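Local coordinates for protein poly A polymerase (Aquifex aeolicus, PDB 4WBY) that adds the terminal adenosine to transfer RNAs that end in CC, using ATP and magnesium, to complete the CCA terminus, at residues Q191-L195 against G196-E200; L273-L276 against I277-S280; F239-N242 against E243-Q247. All blocks are in the same frame, centred on the assembly; numbering follows the deposited sequence.

Contact 1 of 3, residues Q191-L195 against G196-E200; sequences QAVNL and GLLKE
Gly196 and Leu197 turn back onto the last turn of helix 183-194 and close it with a Schellman motif. Two backbone bonds make the motif. Leu197 N donates to Ala192 O at 3.0 Å, and the donor lies nearly along the C=O axis, at 166°. Gly196 N donates to Val193 O at 3.1 Å, from well above the carbonyl plane. Gly196 carries the positive phi of the motif, 91°. A side chain here would collide with Leu195 O, so only glycine fits comfortably.

The reversal brings Leu197 back beside the helix. Its CG is anti to its own carbonyl carbon (chi1 -55°), which lays CD1 back along Ala192. CD1 reaches Ala192 CB at 4.0 Å. Leu197 CG lies 3.9 Å from Leu195 CB, so the leucine lies against both Ala192 and Leu195. The Ala192 to Leu197 pair, already joined by the backbone bond, makes the apolar contact that usually goes with a Schellman motif. An alanine in place of Leu197 would probably keep the backbone bonds but lose the branch that lies against Ala192 CB and Leu195 CB and reaches Ile161, opening a gap there.

Leu198 starts toward the helix end, and its CD2 meets Val193 CG2 loosely, at 4.3 Å. Ala192, Val193 and Leu198 also pack on Ile167, a residue of the ATP-binding site. The helix end thus packs against helices 159-162 and 165-177, the second of which carries ATP-binding residues.

Val193 O has a second partner, a water. The water donates to Val193 O at 2.8 Å and accepts from Lys199 N at 3.2 Å, so it bridges the helix end to the chain beyond the turn.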
loop_
_atom_site.group_PDB
_atom_site.type_symbol
_atom_site.label_atom_id
_atom_site.label_comp_id
_atom_site.label_asym_id
_atom_site.label_seq_id
_atom_site.Cartn_x
_atom_site.Cartn_y
_atom_site.Cartn_z
ATOM N N GLN A 191 -3.322 24.679 -1.253
ATOM C CA GLN A 191 -2.714 25.688 -2.111
ATOM C C GLN A 191 -1.851 25.049 -3.190
ATOM O O GLN A 191 -1.876 25.489 -4.343
ATOM C CB GLN A 191 -1.897 26.680 -1.276
ATOM C CG GLN A 191 -2.809 27.637 -0.510
ATOM C CD GLN A 191 -2.074 28.640 0.354
ATOM O OE1 GLN A 191 -0.847 28.627 0.447
ATOM N NE2 GLN A 191 -2.835 29.528 0.991
ATOM N N ALA A 192 -1.113 23.996 -2.838
ATOM C CA ALA A 192 -0.278 23.327 -3.839
ATOM C C ALA A 192 -1.149 22.697 -4.922
ATOM O O ALA A 192 -0.814 22.764 -6.100
ATOM C CB ALA A 192 0.618 22.274 -3.199
ATOM N N VAL A 193 -2.267 22.087 -4.526
ATOM C CA VAL A 193 -3.180 21.524 -5.515
ATOM C C VAL A 193 -3.727 22.653 -6.396
ATOM O O VAL A 193 -3.716 22.559 -7.635
ATOM C CB VAL A 193 -4.338 20.741 -4.854
ATOM C CG1 VAL A 193 -5.372 20.332 -5.902
ATOM C CG2 VAL A 193 -3.799 19.507 -4.131
ATOM N N ASN A 194 -4.161 23.743 -5.771
ATOM C CA ASN A 194 -4.792 24.818 -6.534
ATOM C C ASN A 194 -3.830 25.486 -7.509
ATOM O O ASN A 194 -4.236 25.909 -8.596
ATOM C CB ASN A 194 -5.374 25.876 -5.596
ATOM C CG ASN A 194 -6.463 26.699 -6.256
ATOM O OD1 ASN A 194 -6.238 27.839 -6.675
ATOM N ND2 ASN A 194 -7.656 26.123 -6.352
ATOM N N LEU A 195 -2.563 25.585 -7.108
ATOM C CA LEU A 195 -1.526 26.213 -7.923
ATOM C C LEU A 195 -1.131 25.375 -9.137
ATOM O O LEU A 195 -0.396 25.853 -9.998
ATOM C CB LEU A 195 -0.277 26.497 -7.078
ATOM C CG LEU A 195 -0.332 27.696 -6.133
ATOM C CD1 LEU A 195 0.811 27.600 -5.123
ATOM C CD2 LEU A 195 -0.264 29.012 -6.917
ATOM N N GLY A 196 -1.597 24.130 -9.188
ATOM C CA GLY A 196 -1.276 23.241 -10.291
ATOM C C GLY A 196 -0.035 22.405 -10.054
ATOM O O GLY A 196 0.446 21.748 -10.967
ATOM N N LEU A 197 0.488 22.408 -8.835
ATOM C CA LEU A 197 1.781 21.778 -8.599
ATOM C C LEU A 197 1.710 20.259 -8.671
ATOM O O LEU A 197 2.693 19.596 -8.989
ATOM C CB LEU A 197 2.348 22.223 -7.250
ATOM C CG LEU A 197 2.457 23.742 -7.092
ATOM C CD1 LEU A 197 3.147 24.086 -5.789
ATOM C CD2 LEU A 197 3.181 24.365 -8.286
ATOM N N LEU A 198 0.545 19.705 -8.382
ATOM C CA LEU A 198 0.393 18.274 -8.413
ATOM C C LEU A 198 0.337 17.814 -9.858
ATOM O O LEU A 198 0.968 16.825 -10.243
ATOM C CB LEU A 198 -0.870 17.871 -7.650
ATOM C CG LEU A 198 -1.159 16.405 -7.406
ATOM C CD1 LEU A 198 -0.024 15.758 -6.648
ATOM C CD2 LEU A 198 -2.494 16.261 -6.678
ATOM N N LYS A 199 -0.403 18.563 -10.670
ATOM C CA LYS A 199 -0.590 18.206 -12.067
ATOM C C LYS A 199 0.749 18.162 -12.807
ATOM O O LYS A 199 0.926 17.381 -13.741
ATOM C CB LYS A 199 -1.548 19.192 -12.743
ATOM C CG LYS A 199 -1.802 18.916 -14.211
ATOM C CD LYS A 199 -2.863 19.854 -14.757
ATOM C CE LYS A 199 -4.213 19.579 -14.116
ATOM N NZ LYS A 199 -4.676 18.190 -14.401
ATOM N N GLU A 200 1.697 18.973 -12.355
ATOM C CA GLU A 200 2.992 19.118 -13.019
ATOM C C GLU A 200 4.119 18.268 -12.420
ATOM O O GLU A 200 5.243 18.297 -12.916
ATOM C CB GLU A 200 3.410 20.594 -12.999
ATOM C CG GLU A 200 2.495 21.481 -13.817
ATOM C CD GLU A 200 2.765 22.952 -13.604
ATOM O OE1 GLU A 200 3.900 23.306 -13.215
ATOM O OE2 GLU A 200 1.836 23.755 -13.829
HETATM O O HOH W 1 -2.358 20.464 -8.944
#

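Contact 2 of 3, residues L273-L276 against I277-S280; sequences LYLL and ILIS
Ile279 lies against the carbonyl oxygens of Leu275 and Leu276. Its N donates to Leu275 O at 3.0 Å, with an N-H...O angle of 143°. The side chain can be followed outward from there. CB lies 3.8 Å from Leu275 O. CG1 sits between the backbone N and the carbonyl carbon (chi1 64°), which turns it back over the helix end. It comes to 3.3 Å from Leu275 O and lies near Leu276 O as well. CG2, the other branch, also borders Leu275 O. At the tip, Ile279 CD1 is 4.1 Å from Leu275 O. Beyond the two segments the side chain packs on Leu291 of helix 284-293.

This is the C-terminal end of helix 271-278, and Ile279 is the first residue to leave helical backbone angles. The bonds before it are those of a regular alpha-helix. Ile277 N donates to Leu273 O, and Leu278 N donates to Tyr274 O at 2.9 Å.

The helix is buried among its neighbours. Leu276 packs on Val300, Thr303 and Tyr304 of helix 298-309, while Ile277 touches Lys248 and Leu249 of helix 243-262. Between the segments themselves, Leu275 CD1 meets Leu278 CD1 at 4.3 Å, a loose apolar touch.

Ser280 follows the helix end. Its OG donates to Ile277 O at 2.7 Å, from 19° outside the carbonyl plane. Ser280 N donates to the same Ile277 O at 3.2 Å, so two donors of one residue grip this oxygen.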
loop_
_atom_site.group_PDB
_atom_site.type_symbol
_atom_site.label_atom_id
_atom_site.label_comp_id
_atom_site.label_asym_id
_atom_site.label_seq_id
_atom_site.Cartn_x
_atom_site.Cartn_y
_atom_site.Cartn_z
ATOM N N LEU A 273 -9.443 -3.602 -6.785
ATOM C CA LEU A 273 -10.883 -3.557 -7.040
ATOM C C LEU A 273 -11.463 -2.166 -6.806
ATOM O O LEU A 273 -12.335 -1.721 -7.547
ATOM C CB LEU A 273 -11.623 -4.564 -6.164
ATOM C CG LEU A 273 -11.283 -6.038 -6.354
ATOM C CD1 LEU A 273 -12.172 -6.897 -5.462
ATOM C CD2 LEU A 273 -11.443 -6.431 -7.803
ATOM N N TYR A 274 -10.996 -1.487 -5.764
ATOM C CA TYR A 274 -11.405 -0.112 -5.534
ATOM C C TYR A 274 -10.994 0.751 -6.709
ATOM O O TYR A 274 -11.758 1.595 -7.165
ATOM C CB TYR A 274 -10.788 0.446 -4.254
ATOM C CG TYR A 274 -11.336 -0.141 -2.977
ATOM C CD1 TYR A 274 -12.483 0.377 -2.387
ATOM C CD2 TYR A 274 -10.697 -1.202 -2.352
ATOM C CE1 TYR A 274 -12.978 -0.152 -1.212
ATOM C CE2 TYR A 274 -11.183 -1.735 -1.179
ATOM C CZ TYR A 274 -12.321 -1.208 -0.612
ATOM O OH TYR A 274 -12.801 -1.740 0.557
ATOM N N LEU A 275 -9.773 0.536 -7.190
ATOM C CA LEU A 275 -9.268 1.298 -8.321
ATOM C C LEU A 275 -10.127 1.074 -9.572
ATOM O O LEU A 275 -10.443 2.020 -10.291
ATOM C CB LEU A 275 -7.815 0.930 -8.599
ATOM C CG LEU A 275 -7.104 1.889 -9.546
ATOM C CD1 LEU A 275 -6.846 3.218 -8.848
ATOM C CD2 LEU A 275 -5.810 1.258 -10.026
ATOM N N LEU A 276 -10.493 -0.177 -9.825
ATOM C CA LEU A 276 -11.350 -0.484 -10.970
ATOM C C LEU A 276 -12.692 0.231 -10.889
ATOM O O LEU A 276 -13.179 0.750 -11.890
ATOM C CB LEU A 276 -11.596 -1.989 -11.088
ATOM C CG LEU A 276 -10.365 -2.820 -11.452
ATOM C CD1 LEU A 276 -10.734 -4.289 -11.597
ATOM C CD2 LEU A 276 -9.722 -2.311 -12.736
ATOM N N ILE A 277 -13.298 0.253 -9.703
ATOM C CA ILE A 277 -14.545 0.996 -9.518
ATOM C C ILE A 277 -14.315 2.499 -9.737
ATOM O O ILE A 277 -15.114 3.162 -10.407
ATOM C CB ILE A 277 -15.151 0.751 -8.115
ATOM C CG1 ILE A 277 -15.608 -0.707 -7.967
ATOM C CG2 ILE A 277 -16.310 1.700 -7.846
ATOM C CD1 ILE A 277 -16.532 -1.188 -9.082
ATOM N N LEU A 278 -13.221 3.028 -9.189
ATOM C CA LEU A 278 -12.870 4.440 -9.361
ATOM C C LEU A 278 -12.783 4.892 -10.813
ATOM O O LEU A 278 -13.212 5.989 -11.154
ATOM C CB LEU A 278 -11.525 4.732 -8.698
ATOM C CG LEU A 278 -11.438 5.311 -7.302
ATOM C CD1 LEU A 278 -9.972 5.483 -7.004
ATOM C CD2 LEU A 278 -12.180 6.633 -7.209
ATOM N N ILE A 279 -12.226 4.041 -11.672
ATOM C CA ILE A 279 -11.983 4.430 -13.056
ATOM C C ILE A 279 -13.033 3.854 -13.998
ATOM O O ILE A 279 -12.867 3.878 -15.215
ATOM C CB ILE A 279 -10.575 3.999 -13.526
ATOM C CG1 ILE A 279 -10.447 2.469 -13.535
ATOM C CG2 ILE A 279 -9.498 4.654 -12.644
ATOM C CD1 ILE A 279 -9.210 1.949 -14.239
ATOM N N SER A 280 -14.125 3.363 -13.427
ATOM C CA SER A 280 -15.132 2.643 -14.197
ATOM C C SER A 280 -15.923 3.536 -15.149
ATOM O O SER A 280 -16.634 3.023 -16.000
ATOM C CB SER A 280 -16.086 1.907 -13.255
ATOM O OG SER A 280 -16.843 2.814 -12.471
#

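Contact 3 of 3, residues F239-N242 against E243-Q247; sequences FQWN and EKVLQ
Asn242 is the N-cap of helix 243-262, and its side chain and carbonyl hold the first turn. Its OD1 accepts from Val245 N at 2.9 Å in a nearly straight bond, 166° at the hydrogen. CG stands between the backbone N and the carbonyl carbon (chi1 59°), which folds the amide back onto the turn. The Val245 side chain crosses this amide at about a right angle, with Val245 CG2 3.5 Å from Asn242 OD1. Leu246 N donates to Asn242 O at 3.1 Å, in the carbonyl plane. Asn242 N, in contrast, is buried with no partner in the model.

On the buried side, Trp241 CZ3 meets Leu246 CD1 at 3.9 Å, an oblique approach. Phe239 CZ covers one face of the indole toward its rim. Phe239 also packs on helix 271-278.

The solvent side is looser. Lys244 bends outward and touches the cap through CB. Glu243 is exposed; its OE2 and Gln247 NE2 lie so close that the details of their bond are doubtful.

The cap therefore gives Val245 N an acceptor that no preceding helical turn supplies.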
loop_
_atom_site.group_PDB
_atom_site.type_symbol
_atom_site.label_atom_id
_atom_site.label_comp_id
_atom_site.label_asym_id
_atom_site.label_seq_id
_atom_site.Cartn_x
_atom_site.Cartn_y
_atom_site.Cartn_z
ATOM N N PHE A 239 -10.967 11.967 -15.216
ATOM C CA PHE A 239 -11.588 11.393 -14.033
ATOM C C PHE A 239 -12.467 12.403 -13.310
ATOM O O PHE A 239 -12.067 13.546 -13.113
ATOM C CB PHE A 239 -10.543 10.860 -13.046
ATOM C CG PHE A 239 -11.130 10.501 -11.709
ATOM C CD1 PHE A 239 -11.765 9.283 -11.517
ATOM C CD2 PHE A 239 -11.100 11.405 -10.663
ATOM C CE1 PHE A 239 -12.333 8.971 -10.298
ATOM C CE2 PHE A 239 -11.664 11.096 -9.445
ATOM C CZ PHE A 239 -12.280 9.887 -9.258
ATOM N N GLN A 240 -13.646 11.956 -12.888
ATOM C CA GLN A 240 -14.532 12.744 -12.035
ATOM C C GLN A 240 -15.205 11.851 -10.996
ATOM O O GLN A 240 -15.605 10.723 -11.297
ATOM C CB GLN A 240 -15.606 13.464 -12.861
ATOM C CG GLN A 240 -15.077 14.505 -13.840
ATOM C CD GLN A 240 -16.183 15.168 -14.640
ATOM O OE1 GLN A 240 -17.365 15.031 -14.318
ATOM N NE2 GLN A 240 -15.805 15.888 -15.691
ATOM N N TRP A 241 -15.322 12.351 -9.773
ATOM C CA TRP A 241 -16.128 11.684 -8.760
ATOM C C TRP A 241 -17.615 11.863 -9.029
ATOM O O TRP A 241 -18.035 12.847 -9.643
ATOM C CB TRP A 241 -15.829 12.234 -7.371
ATOM C CG TRP A 241 -14.567 11.756 -6.747
ATOM C CD1 TRP A 241 -13.364 12.391 -6.748
ATOM C CD2 TRP A 241 -14.386 10.546 -6.002
ATOM N NE1 TRP A 241 -12.440 11.650 -6.046
ATOM C CE2 TRP A 241 -13.042 10.510 -5.585
ATOM C CE3 TRP A 241 -15.231 9.489 -5.646
ATOM C CZ2 TRP A 241 -12.524 9.469 -4.825
ATOM C CZ3 TRP A 241 -14.712 8.447 -4.900
ATOM C CH2 TRP A 241 -13.374 8.448 -4.493
ATOM N N ASN A 242 -18.409 10.911 -8.552
ATOM C CA ASN A 242 -19.843 11.117 -8.398
ATOM C C ASN A 242 -20.358 10.219 -7.282
ATOM O O ASN A 242 -19.634 9.340 -6.796
ATOM C CB ASN A 242 -20.602 10.854 -9.702
ATOM C CG ASN A 242 -20.410 9.449 -10.214
ATOM O OD1 ASN A 242 -20.789 8.484 -9.558
ATOM N ND2 ASN A 242 -19.831 9.326 -11.403
ATOM N N GLU A 243 -21.602 10.446 -6.877
ATOM C CA GLU A 243 -22.183 9.751 -5.738
ATOM C C GLU A 243 -22.307 8.251 -5.983
ATOM O O GLU A 243 -22.083 7.454 -5.073
ATOM C CB GLU A 243 -23.552 10.351 -5.400
ATOM C CG GLU A 243 -24.279 9.670 -4.249
ATOM C CD GLU A 243 -23.612 9.893 -2.900
ATOM O OE1 GLU A 243 -22.702 10.744 -2.804
ATOM O OE2 GLU A 243 -24.006 9.214 -1.929
ATOM N N LYS A 244 -22.646 7.874 -7.213
ATOM C CA LYS A 244 -22.769 6.464 -7.581
ATOM C C LYS A 244 -21.473 5.695 -7.332
ATOM O O LYS A 244 -21.485 4.629 -6.719
ATOM C CB LYS A 244 -23.168 6.321 -9.049
ATOM C CG LYS A 244 -24.266 5.307 -9.293
ATOM C CD LYS A 244 -25.619 5.874 -8.897
ATOM C CE LYS A 244 -25.960 7.100 -9.729
ATOM N NZ LYS A 244 -25.918 6.798 -11.189
ATOM N N VAL A 245 -20.361 6.240 -7.821
ATOM C CA VAL A 245 -19.057 5.614 -7.637
ATOM C C VAL A 245 -18.706 5.526 -6.156
ATOM O O VAL A 245 -18.234 4.494 -5.673
ATOM C CB VAL A 245 -17.954 6.385 -8.395
ATOM C CG1 VAL A 245 -16.570 5.939 -7.938
ATOM C CG2 VAL A 245 -18.111 6.195 -9.901
ATOM N N LEU A 246 -18.943 6.608 -5.430
ATOM C CA LEU A 246 -18.623 6.634 -4.012
ATOM C C LEU A 246 -19.391 5.550 -3.257
ATOM O O LEU A 246 -18.816 4.810 -2.463
ATOM C CB LEU A 246 -18.928 8.015 -3.436
ATOM C CG LEU A 246 -18.538 8.263 -1.982
ATOM C CD1 LEU A 246 -17.042 8.094 -1.799
ATOM C CD2 LEU A 246 -18.973 9.657 -1.563
ATOM N N GLN A 247 -20.689 5.443 -3.525
ATOM C CA GLN A 247 -21.508 4.444 -2.851
ATOM C C GLN A 247 -21.082 3.027 -3.229
ATOM O O GLN A 247 -21.136 2.118 -2.398
ATOM C CB GLN A 247 -22.990 4.657 -3.167
ATOM C CG GLN A 247 -23.550 5.944 -2.588
ATOM C CD GLN A 247 -23.265 6.086 -1.103
ATOM O OE1 GLN A 247 -23.321 5.110 -0.353
ATOM N NE2 GLN A 247 -22.951 7.304 -0.673
#

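How the contacts relate
This chain is the C-terminal part of the protein. All three contacts lie in the helical region that follows the mixed sheet of the nucleotidyltransferase head. From the N terminus, contact 1 comes first and caps the C-terminal end of helix 183-194. Contact 3 follows, where the loop after helix 219-228 starts helix 243-262. Contact 2 ends helix 271-278, the next helix. All are local turns in series; none nests in or crosses another. Contacts 2 and 3 touch: Leu278 CD2 lies 3.5 Å from Trp241 CH2, tying one helix end to the approach to the other. Contact 1 stands apart, its nearest atoms about 9 Å from contact 3.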